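Local coordinates for alanine racemase (Enterococcus faecalis, PDB 3E6E), which belongs to the alanine racemase family, two-domain dimeric enzymes that combine a TIM barrel with a C-terminal beta domain, at residues L11-Q16 with Y44-V49; C26-E31 with A238-L243; H130-V133 with G138-G141; H293-T298 with V309-M314. The protein carries 1 engineered substitution. All coordinates share one frame; numbering follows the deposited sequence.

Contact 1: L11-Q16 with Y44-V49; sequences LHIDTQ and YGHGAV. With DCS (D-[3-hydroxy-2-methyl-5-phosphonooxymethyl-pyridin-4-ylmethyl]-N,O-cycloserylamide), chain D.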
# COMPACT_ATOMS: atom_id res chain seq x y z
N LEU A 11 8.38 5.06 10.20
CA LEU A 11 8.17 6.15 9.24
C LEU A 11 8.08 7.48 10.02
O LEU A 11 7.03 7.83 10.53
CB LEU A 11 6.87 5.86 8.47
CG LEU A 11 6.63 6.30 7.02
CD1 LEU A 11 7.84 6.06 6.13
CD2 LEU A 11 5.43 5.51 6.50
N HIS A 12 9.20 8.21 10.13
CA HIS A 12 9.24 9.48 10.87
C HIS A 12 8.70 10.69 10.13
O HIS A 12 9.22 11.08 9.08
CB HIS A 12 10.65 9.80 11.34
CG HIS A 12 11.19 8.82 12.33
ND1 HIS A 12 11.86 7.67 11.96
CD2 HIS A 12 11.11 8.79 13.69
CE1 HIS A 12 12.16 6.98 13.04
NE2 HIS A 12 11.72 7.63 14.10
N ILE A 13 7.68 11.30 10.70
CA ILE A 13 7.07 12.46 10.07
C ILE A 13 7.46 13.72 10.82
O ILE A 13 7.50 13.74 12.04
CB ILE A 13 5.55 12.26 10.02
CG1 ILE A 13 5.26 11.13 9.04
CG2 ILE A 13 4.85 13.55 9.63
CD1 ILE A 13 3.88 10.55 9.11
N ASP A 14 7.78 14.77 10.06
CA ASP A 14 8.19 16.05 10.63
C ASP A 14 7.06 17.06 10.45
O ASP A 14 6.94 17.69 9.40
CB ASP A 14 9.45 16.54 9.91
CG ASP A 14 10.03 17.81 10.52
OD1 ASP A 14 10.99 18.35 9.93
OD2 ASP A 14 9.56 18.26 11.58
N THR A 15 6.22 17.20 11.47
CA THR A 15 5.10 18.12 11.38
C THR A 15 5.54 19.59 11.23
O THR A 15 4.96 20.33 10.42
CB THR A 15 4.14 17.97 12.60
OG1 THR A 15 4.88 18.15 13.82
CG2 THR A 15 3.50 16.60 12.61
N GLN A 16 6.56 19.99 11.99
CA GLN A 16 7.08 21.36 11.94
C GLN A 16 7.30 21.76 10.48
O GLN A 16 7.00 22.88 10.08
CB GLN A 16 8.41 21.47 12.69
CG GLN A 16 8.39 21.00 14.15
CD GLN A 16 9.80 20.66 14.70
OE1 GLN A 16 10.71 21.50 14.70
NE2 GLN A 16 9.95 19.42 15.18
N TYR A 44 -1.53 11.76 2.58
CA TYR A 44 -0.53 11.43 1.58
C TYR A 44 0.49 10.48 2.17
O TYR A 44 1.67 10.48 1.80
CB TYR A 44 0.18 12.71 1.11
CG TYR A 44 -0.50 13.45 -0.01
CD1 TYR A 44 -1.89 13.52 -0.09
CD2 TYR A 44 0.24 14.12 -0.98
CE1 TYR A 44 -2.52 14.25 -1.11
CE2 TYR A 44 -0.37 14.83 -1.99
CZ TYR A 44 -1.75 14.90 -2.06
OH TYR A 44 -2.34 15.63 -3.05
N GLY A 45 0.01 9.67 3.10
CA GLY A 45 0.89 8.72 3.73
C GLY A 45 1.50 9.30 4.99
O GLY A 45 2.03 8.55 5.80
N HIS A 46 1.40 10.61 5.17
CA HIS A 46 1.96 11.24 6.36
C HIS A 46 1.04 11.28 7.57
O HIS A 46 1.48 11.56 8.69
CB HIS A 46 2.39 12.68 6.07
CG HIS A 46 3.49 12.80 5.07
ND1 HIS A 46 3.31 12.60 3.72
CD2 HIS A 46 4.79 13.17 5.22
CE1 HIS A 46 4.44 12.85 3.08
NE2 HIS A 46 5.35 13.19 3.97
N GLY A 47 -0.25 11.00 7.36
CA GLY A 47 -1.21 11.04 8.45
C GLY A 47 -2.12 12.25 8.30
O GLY A 47 -1.68 13.39 8.47
N ALA A 48 -3.39 11.98 8.00
CA ALA A 48 -4.40 13.03 7.79
C ALA A 48 -4.61 14.02 8.93
O ALA A 48 -4.40 15.22 8.76
CB ALA A 48 -5.72 12.39 7.43
N VAL A 49 -5.01 13.53 10.09
CA VAL A 49 -5.26 14.43 11.19
C VAL A 49 -4.05 15.23 11.66
O VAL A 49 -4.16 16.44 11.88
CB VAL A 49 -5.87 13.69 12.38
CG1 VAL A 49 -6.05 14.64 13.56
CG2 VAL A 49 -7.22 13.10 11.99
N1 DCS D . -7.38 19.66 -6.06
C2 DCS D . -7.99 18.48 -6.61
C2A DCS D . -9.36 18.52 -7.24
C3 DCS D . -7.25 17.29 -6.54
O3 DCS D . -7.75 16.13 -7.03
C4 DCS D . -5.94 17.31 -5.92
C4A DCS D . -5.13 16.03 -5.84
C5 DCS D . -5.42 18.57 -5.39
C6 DCS D . -6.15 19.70 -5.47
C5A DCS D . -4.06 18.69 -4.74
O4P DCS D . -3.06 18.46 -5.73
P DCS D . -1.48 18.50 -5.47
O1P DCS D . -1.17 19.84 -5.03
O2P DCS D . -1.15 17.49 -4.47
O3P DCS D . -0.83 18.21 -6.74
N DCS D . -4.91 15.46 -7.24
CA DCS D . -4.18 14.28 -7.43
C DCS D . -4.75 13.00 -7.73
O DCS D . -6.08 12.73 -7.86
ND DCS D . -3.77 12.14 -7.88
OG DCS D . -2.57 12.79 -7.68
CB DCS D . -2.83 14.09 -7.40

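Contact 2: C26-E31 with A238-L243; sequences CQRLPE and APSYAL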
# COMPACT_ATOMS: atom_id res chain seq x y z
N CYS A 26 1.71 30.73 2.24
CA CYS A 26 0.72 31.70 2.70
C CYS A 26 1.22 33.15 2.64
O CYS A 26 0.44 34.08 2.42
CB CYS A 26 0.29 31.39 4.14
SG CYS A 26 -0.71 29.91 4.32
N GLN A 27 2.52 33.33 2.84
CA GLN A 27 3.13 34.66 2.82
C GLN A 27 3.44 35.08 1.41
O GLN A 27 3.52 36.27 1.09
CB GLN A 27 4.43 34.65 3.63
CG GLN A 27 4.22 34.69 5.13
CD GLN A 27 5.50 34.48 5.91
OE1 GLN A 27 6.53 35.09 5.59
NE2 GLN A 27 5.45 33.63 6.93
N ARG A 28 3.62 34.09 0.56
CA ARG A 28 3.95 34.28 -0.84
C ARG A 28 2.64 34.54 -1.57
O ARG A 28 2.62 35.05 -2.69
CB ARG A 28 4.61 33.01 -1.35
CG ARG A 28 5.38 33.13 -2.64
CD ARG A 28 6.24 31.89 -2.88
NE ARG A 28 6.96 31.96 -4.15
CZ ARG A 28 7.82 32.92 -4.46
NH1 ARG A 28 8.08 33.89 -3.61
NH2 ARG A 28 8.42 32.91 -5.65
N LEU A 29 1.55 34.19 -0.90
CA LEU A 29 0.20 34.32 -1.45
C LEU A 29 -0.35 35.74 -1.42
O LEU A 29 -0.04 36.53 -0.53
CB LEU A 29 -0.72 33.36 -0.70
CG LEU A 29 -1.66 32.49 -1.54
CD1 LEU A 29 -0.90 31.87 -2.70
CD2 LEU A 29 -2.29 31.42 -0.65
N PRO A 30 -1.20 36.08 -2.42
CA PRO A 30 -1.84 37.39 -2.58
C PRO A 30 -2.49 37.95 -1.32
O PRO A 30 -2.99 39.07 -1.33
CB PRO A 30 -2.86 37.14 -3.69
CG PRO A 30 -2.14 36.15 -4.55
CD PRO A 30 -1.58 35.18 -3.52
N GLU A 31 -2.46 37.17 -0.25
CA GLU A 31 -3.04 37.58 1.02
C GLU A 31 -4.50 38.01 0.92
O GLU A 31 -5.10 38.49 1.89
CB GLU A 31 -2.50 38.96 1.44
CG GLU A 31 -2.50 39.17 2.95
CD GLU A 31 -1.72 38.09 3.69
OE1 GLU A 31 -2.07 36.90 3.58
OE2 GLU A 31 -0.74 38.45 4.39
N ALA A 238 12.11 24.07 -10.75
CA ALA A 238 12.55 24.40 -9.41
C ALA A 238 11.42 25.12 -8.67
O ALA A 238 10.85 26.09 -9.17
CB ALA A 238 13.81 25.28 -9.49
N PRO A 239 11.07 24.64 -7.47
CA PRO A 239 10.00 25.30 -6.72
C PRO A 239 10.31 26.77 -6.53
O PRO A 239 11.45 27.18 -6.66
CB PRO A 239 9.97 24.53 -5.43
CG PRO A 239 10.23 23.14 -5.93
CD PRO A 239 11.41 23.36 -6.85
N SER A 240 9.28 27.55 -6.23
CA SER A 240 9.45 28.98 -6.05
C SER A 240 9.93 29.37 -4.65
O SER A 240 10.09 30.55 -4.33
CB SER A 240 8.13 29.67 -6.37
OG SER A 240 7.75 29.32 -7.69
N TYR A 241 10.16 28.35 -3.82
CA TYR A 241 10.66 28.54 -2.47
C TYR A 241 11.10 27.18 -1.91
O TYR A 241 10.63 26.13 -2.37
CB TYR A 241 9.60 29.20 -1.58
CG TYR A 241 8.43 28.32 -1.19
CD1 TYR A 241 8.49 27.49 -0.07
CD2 TYR A 241 7.25 28.32 -1.94
CE1 TYR A 241 7.41 26.69 0.30
CE2 TYR A 241 6.17 27.52 -1.58
CZ TYR A 241 6.26 26.71 -0.46
OH TYR A 241 5.20 25.92 -0.10
N ALA A 242 11.99 27.21 -0.93
CA ALA A 242 12.54 26.01 -0.30
C ALA A 242 11.50 25.11 0.32
O ALA A 242 10.92 25.46 1.35
CB ALA A 242 13.55 26.40 0.74
N LEU A 243 11.28 23.95 -0.29
CA LEU A 243 10.33 22.98 0.24
C LEU A 243 11.14 22.09 1.17
O LEU A 243 12.27 21.73 0.85
CB LEU A 243 9.73 22.14 -0.90
CG LEU A 243 8.77 22.83 -1.86
CD1 LEU A 243 8.41 21.89 -3.01
CD2 LEU A 243 7.51 23.28 -1.11

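Contact 3: H130-V133 with G138-G141; sequences HLKV and GRIG. With DCS (D-[3-hydroxy-2-methyl-5-phosphonooxymethyl-pyridin-4-ylmethyl]-N,O-cycloserylamide), chain D.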
# COMPACT_ATOMS: atom_id res chain seq x y z
N HIS A 130 -19.95 22.88 -4.09
CA HIS A 130 -18.92 23.47 -4.94
C HIS A 130 -19.17 22.85 -6.31
O HIS A 130 -19.24 21.62 -6.44
CB HIS A 130 -17.52 23.12 -4.44
CG HIS A 130 -17.08 23.91 -3.25
ND1 HIS A 130 -16.06 24.84 -3.31
CD2 HIS A 130 -17.50 23.90 -1.96
CE1 HIS A 130 -15.88 25.37 -2.11
NE2 HIS A 130 -16.74 24.82 -1.28
N LEU A 131 -19.33 23.69 -7.33
CA LEU A 131 -19.60 23.21 -8.68
C LEU A 131 -18.32 23.03 -9.48
O LEU A 131 -17.70 24.00 -9.89
CB LEU A 131 -20.55 24.17 -9.40
CG LEU A 131 -22.06 24.00 -9.20
CD1 LEU A 131 -22.37 23.69 -7.76
CD2 LEU A 131 -22.78 25.27 -9.65
N LYS A 132 -17.92 21.78 -9.72
CA LYS A 132 -16.70 21.56 -10.48
C LYS A 132 -16.96 21.54 -11.98
O LYS A 132 -17.78 20.76 -12.47
CB LYS A 132 -15.99 20.26 -10.07
CG LYS A 132 -14.57 20.15 -10.69
CD LYS A 132 -13.91 18.77 -10.53
CE LYS A 132 -12.53 18.73 -11.24
NZ LYS A 132 -11.85 17.40 -11.17
N VAL A 133 -16.25 22.40 -12.69
CA VAL A 133 -16.35 22.46 -14.14
C VAL A 133 -15.09 21.82 -14.76
O VAL A 133 -13.97 22.14 -14.38
CB VAL A 133 -16.53 23.93 -14.62
CG1 VAL A 133 -15.77 24.87 -13.71
CG2 VAL A 133 -16.06 24.09 -16.04
N GLY A 138 -10.20 15.96 -17.67
CA GLY A 138 -11.19 14.98 -18.09
C GLY A 138 -11.36 13.87 -17.07
O GLY A 138 -11.06 12.71 -17.35
N ARG A 139 -11.86 14.23 -15.89
CA ARG A 139 -12.25 13.24 -14.90
C ARG A 139 -13.69 13.47 -14.43
O ARG A 139 -14.51 12.56 -14.47
CB ARG A 139 -11.29 13.25 -13.71
CG ARG A 139 -11.17 14.61 -13.07
CD ARG A 139 -10.95 14.48 -11.58
NE ARG A 139 -9.69 13.83 -11.27
CZ ARG A 139 -8.86 14.28 -10.34
NH1 ARG A 139 -9.19 15.37 -9.64
NH2 ARG A 139 -7.72 13.66 -10.10
N ILE A 140 -14.00 14.69 -13.97
CA ILE A 140 -15.36 15.03 -13.52
C ILE A 140 -15.63 16.52 -13.69
O ILE A 140 -14.70 17.33 -13.73
CB ILE A 140 -15.61 14.74 -12.03
CG1 ILE A 140 -14.58 15.49 -11.18
CG2 ILE A 140 -15.64 13.25 -11.77
CD1 ILE A 140 -14.93 15.53 -9.70
N GLY A 141 -16.92 16.88 -13.78
CA GLY A 141 -17.29 18.27 -13.91
C GLY A 141 -18.11 18.63 -15.13
O GLY A 141 -18.22 17.85 -16.08
N1 DCS D . -7.38 19.66 -6.06
C2 DCS D . -7.99 18.48 -6.61
C2A DCS D . -9.36 18.52 -7.24
C3 DCS D . -7.25 17.29 -6.54
O3 DCS D . -7.75 16.13 -7.03
C4 DCS D . -5.94 17.31 -5.92
C4A DCS D . -5.13 16.03 -5.84
C5 DCS D . -5.42 18.57 -5.39
C6 DCS D . -6.15 19.70 -5.47
C5A DCS D . -4.06 18.69 -4.74
O4P DCS D . -3.06 18.46 -5.73
P DCS D . -1.48 18.50 -5.47
O1P DCS D . -1.17 19.84 -5.03
O2P DCS D . -1.15 17.49 -4.47
O3P DCS D . -0.83 18.21 -6.74
N DCS D . -4.91 15.46 -7.24
CA DCS D . -4.18 14.28 -7.43
C DCS D . -4.75 13.00 -7.73
O DCS D . -6.08 12.73 -7.86
ND DCS D . -3.77 12.14 -7.88
OG DCS D . -2.57 12.79 -7.68
CB DCS D . -2.83 14.09 -7.40

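Contact 4: H293-T298 with V309-M314; sequences HLQGFT and VGRVCM. With DCS (D-[3-hydroxy-2-methyl-5-phosphonooxymethyl-pyridin-4-ylmethyl]-N,O-cycloserylamide), chain F.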
# COMPACT_ATOMS: atom_id res chain seq x y z
N HIS A 293 10.80 -3.58 -7.18
CA HIS A 293 11.70 -2.91 -8.11
C HIS A 293 12.69 -1.99 -7.45
O HIS A 293 13.33 -1.18 -8.12
CB HIS A 293 10.93 -2.13 -9.15
CG HIS A 293 10.40 -2.98 -10.26
ND1 HIS A 293 9.24 -3.71 -10.14
CD2 HIS A 293 10.89 -3.24 -11.49
CE1 HIS A 293 9.03 -4.37 -11.26
NE2 HIS A 293 10.02 -4.10 -12.10
N LEU A 294 12.84 -2.08 -6.14
CA LEU A 294 13.80 -1.22 -5.49
C LEU A 294 15.16 -1.88 -5.43
O LEU A 294 16.10 -1.32 -4.86
CB LEU A 294 13.31 -0.82 -4.09
CG LEU A 294 12.21 0.24 -4.06
CD1 LEU A 294 11.71 0.41 -2.65
CD2 LEU A 294 12.73 1.55 -4.56
N GLN A 295 15.27 -3.09 -5.98
CA GLN A 295 16.56 -3.79 -5.99
C GLN A 295 17.57 -2.89 -6.67
O GLN A 295 17.23 -2.14 -7.58
CB GLN A 295 16.50 -5.07 -6.81
CG GLN A 295 15.83 -6.24 -6.18
CD GLN A 295 15.99 -7.48 -7.03
OE1 GLN A 295 17.09 -8.03 -7.17
NE2 GLN A 295 14.89 -7.93 -7.62
N GLY A 296 18.82 -2.98 -6.24
CA GLY A 296 19.86 -2.16 -6.84
C GLY A 296 19.88 -0.78 -6.23
O GLY A 296 20.87 -0.06 -6.33
N PHE A 297 18.76 -0.40 -5.61
CA PHE A 297 18.67 0.90 -4.96
C PHE A 297 19.57 0.74 -3.73
O PHE A 297 19.72 -0.36 -3.20
CB PHE A 297 17.23 1.20 -4.53
CG PHE A 297 16.96 2.65 -4.23
CD1 PHE A 297 16.85 3.58 -5.27
CD2 PHE A 297 16.83 3.10 -2.92
CE1 PHE A 297 16.60 4.93 -5.00
CE2 PHE A 297 16.59 4.45 -2.64
CZ PHE A 297 16.48 5.36 -3.68
N THR A 298 20.17 1.84 -3.27
CA THR A 298 21.06 1.79 -2.12
C THR A 298 20.52 2.57 -0.92
O THR A 298 20.12 3.72 -1.05
CB THR A 298 22.45 2.33 -2.47
OG1 THR A 298 22.32 3.65 -3.03
CG2 THR A 298 23.12 1.41 -3.48
N VAL A 309 20.60 -6.18 -2.59
CA VAL A 309 20.93 -7.29 -3.47
C VAL A 309 19.91 -8.40 -3.33
O VAL A 309 19.32 -8.57 -2.27
CB VAL A 309 22.36 -7.82 -3.19
CG1 VAL A 309 23.37 -6.69 -3.41
CG2 VAL A 309 22.47 -8.38 -1.77
N GLY A 310 19.69 -9.14 -4.40
CA GLY A 310 18.70 -10.19 -4.35
C GLY A 310 17.31 -9.57 -4.43
O GLY A 310 17.15 -8.35 -4.41
N ARG A 311 16.29 -10.41 -4.53
CA ARG A 311 14.93 -9.90 -4.59
C ARG A 311 14.47 -9.38 -3.25
O ARG A 311 14.87 -9.89 -2.20
CB ARG A 311 13.97 -10.98 -5.08
CG ARG A 311 14.06 -11.24 -6.57
CD ARG A 311 13.28 -10.19 -7.37
NE ARG A 311 13.16 -10.58 -8.78
CZ ARG A 311 14.11 -10.43 -9.70
NH1 ARG A 311 15.27 -9.88 -9.38
NH2 ARG A 311 13.89 -10.85 -10.94
N VAL A 312 13.63 -8.35 -3.31
CA VAL A 312 13.06 -7.75 -2.13
C VAL A 312 11.98 -8.74 -1.72
O VAL A 312 11.20 -9.18 -2.56
CB VAL A 312 12.42 -6.39 -2.50
CG1 VAL A 312 11.56 -5.85 -1.35
CG2 VAL A 312 13.52 -5.40 -2.85
N CYS A 313 11.96 -9.12 -0.44
CA CYS A 313 10.95 -10.08 0.03
C CYS A 313 9.73 -9.33 0.52
O CYS A 313 9.78 -8.13 0.73
CB CYS A 313 11.47 -10.93 1.20
SG CYS A 313 12.81 -12.05 0.84
N MET A 314 8.65 -10.08 0.72
CA MET A 314 7.40 -9.52 1.23
C MET A 314 7.73 -8.75 2.50
O MET A 314 7.41 -7.57 2.61
CB MET A 314 6.42 -10.67 1.55
CG MET A 314 5.02 -10.24 1.98
SD MET A 314 3.76 -11.58 2.11
CE MET A 314 3.41 -11.85 0.41
N1 DCS F . 8.12 -19.61 5.00
C2 DCS F . 8.88 -18.41 5.16
C2A DCS F . 10.10 -18.36 6.08
C3 DCS F . 8.44 -17.29 4.44
O3 DCS F . 9.10 -16.11 4.54
C4 DCS F . 7.27 -17.42 3.58
C4A DCS F . 6.80 -16.22 2.81
C5 DCS F . 6.55 -18.70 3.49
C6 DCS F . 7.01 -19.76 4.20
C5A DCS F . 5.29 -18.95 2.60
O4P DCS F . 5.59 -18.87 1.19
P DCS F . 4.53 -19.09 -0.02
O1P DCS F . 4.01 -20.45 0.09
O2P DCS F . 3.47 -18.09 0.10
O3P DCS F . 5.26 -18.92 -1.27
N DCS F . 7.83 -15.88 1.76
CA DCS F . 7.59 -14.80 0.92
C DCS F . 8.10 -13.48 1.10
O DCS F . 8.88 -13.07 2.13
ND DCS F . 7.68 -12.74 0.12
OG DCS F . 6.91 -13.52 -0.73
CB DCS F . 6.86 -14.77 -0.24

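Contact 1: L11-Q16 with Y44-V49
Ile13 and His46 meet through side chains turned the same way at chi1: CG1 of Ile13 lies anti to its carbonyl carbon (chi1 -68°), and CG of His46 does likewise (chi1 -64°). The Ile13 CG1 branch carries CD1 on toward the turn at residues 45-47. CD1 is the touching atom. It lies 4.0 Å from CB of His46 and 4.3 Å from the carbonyl O of Gly45. Its separation from the carbonyl O of His46 is too short to be trusted, so the exact place of CD1 is doubtful. CG1 of Ile13 comes to the imidazole obliquely. The contact is buried; a methyl group lies against the backbone of the turn and CB of His46. ND1 of His46 makes a bent bond (137°) to the carbonyl O of Tyr44 at 3.3 Å, with the donor well above the carbonyl plane, and a weak one to Gly43 O. Stacking on Tyr228 adds to the hold on the imidazole. Tyr44, which also stacks on Tyr228, points the other way, into the ligand pocket. Its hydroxyl donates to O2P of DCS at 2.6 Å, with that oxygen at the ring edge near the ring plane. The carbonyl O of His46 is hydrogen-bonded to Tyr370 OH. Gly45, with positive phi, follows helix 40-44, and Gly47 is the N-cap of helix 48-56. Asp14 is the N-cap of helix 15-28. Strand 10-12 pairs with strands 249-259 and 368-369 of the C-terminal sheet, so Ile13 packs where that sheet meets the turn between helices 40-44 and 48-56 of the barrel domain.

Contact 2: C26-E31 with A238-L243
Arg28 reaches from the end of helix 15-28 to Ser240 and Tyr241. Its CB points toward the 238-243 loop. CG lies anti to the backbone N (chi1 -163°), and from there the chain is extended as far as NE. This carries the head group straight across. CD is the first atom to touch: it lies 3.8 Å from CD2 of Tyr241 and approaches the ring obliquely. NE comes next, 3.4 Å from CB of Ser240. CZ is 3.3 Å from the carbonyl O of Ser240. At the tip, NH2 sits 3.3 Å from CB of Ser240 and 3.2 Å from its carbonyl O. That oxygen stands 3.0 Å above the guanidinium plane, offset toward the rim. It therefore faces the flat side of the group, and the angles are too poor for NE or NH2 to donate to it. Attraction between the positive group and the carbonyl is probably part of what keeps it there. The guanidinium plane is turned 63° from the Tyr241 ring, so the two are not stacked. The polar ends of the loop residues are used elsewhere. Ser240 OG is hydrogen-bonded to Leu211 O, and Tyr241 OH to Tyr223 OH. The contact lies at the surface. Lys24 and Glu25 of helix 15-28 also touch Tyr241. Helix 15-28 leads into strand 34-38, which is beside strand 220-223 in the barrel. The 238-243 loop runs from strand 220-223 toward strand 249-259 of the C-terminal domain, and here it packs against the first helix of the barrel domain.

Contact 3: H130-V133 with G138-G141
Lys132 crosses both Arg139 and Ile140 at about a right angle. Its chain is fully extended beyond CG and runs over the 138-141 loop. CD of Lys132 lies against the Ile140 side chain, 3.4 Å from CG1. NZ ends 3.1 Å from CD of Arg139. It is also near the guanidinium plane, at the edge, 3.7 Å from NH1 of Arg139. Arg139 starts with CG between its backbone N and carbonyl carbon (chi1 56°) and bends twice more. The bends turn its head group to DCS. NH1 of Arg139 donates to O3 of DCS at 3.1 Å in a fairly straight bond (160°). NH2 of Arg139 gives a weak bond to O of DCS at 2.9 Å. One good bond and one weak one thus turn the guanidinium edge toward DCS, with the Lys132 amine beside it. The backbones also meet closely: CA of Gly141 is 2.9 Å from the carbonyl O of Lys132. Across the dimer, Thr281 OG1 of the second subunit is hydrogen-bonded to the carbonyl O of Arg139. Strand 129-132 lies between strands 103-106 and 165-167 of the TIM barrel, and the loop after it leads to helix 145-158.

Contact 4: H293-T298 with V309-M314
Gln295 and Gly296 are the middle residues of a type II beta turn from Leu294 to Phe297, which brings CA of Gln295 to 6.1 Å from CA of Val309. Gly296 takes the positive phi (83°) of the third turn position. CG of Gln295 lies anti to the carbonyl carbon, and the chain then extends toward 309-314. It passes across the peptide of Gly310. CG of Gln295 is 3.1 Å from the carbonyl O of Gly310, so the packing is tight. On its flank, CG2 of Val312 lies 4.1 Å from CG of Gln295. The Gln295 amide ends beside the guanidinium of Arg311, with CD of Gln295 3.4 Å from NH1 of Arg311. The two planes are 51° apart. The amide is probably turned over in the model, so the polar pairing of its O and N is left open. Arg311 starts away from the turn, and its bend at chi2 (-80°) brings the head group back. The two segments flank the hairpin of strands 298-301 and 304-309 in the C-terminal beta domain, and backbone bonds tie Gly296 and Phe297 to Ile308. Gln295 O is also hydrogen-bonded to Lys350 NZ of helix 344-351. Further along, the second segment enters a DCS pocket shared with the second subunit. CB of Cys313 is 3.5 Å from O of DCS. Met314 also borders DCS, but it sits too close to it in the model for its exact place to be trusted. Cys313 packs on Arg139 of the second subunit, and Met314 on Tyr44 of the second subunit.

From the N terminus, contact 1 closes the first loop, round helix 15-28, strand 34-38 and helix 40-44. Contact 2 opens inside that loop, at the end of helix 15-28, and closes only at 238-243. Contacts 1 and 2 therefore cross. Contact 3 is a short loop nested inside contact 2. Contact 4 follows all of these and closes a hairpin in the C-terminal domain. Contact 1 joins the N-terminal strand, which is part of the C-terminal domain's sheet, to the barrel, and contact 2 ties the loop between the domains to the barrel's first helix. Contacts 1 and 3 reach the same DCS. Contact 4, about 41 Å from contact 3 between centres, borders the other DCS at the dimer interface.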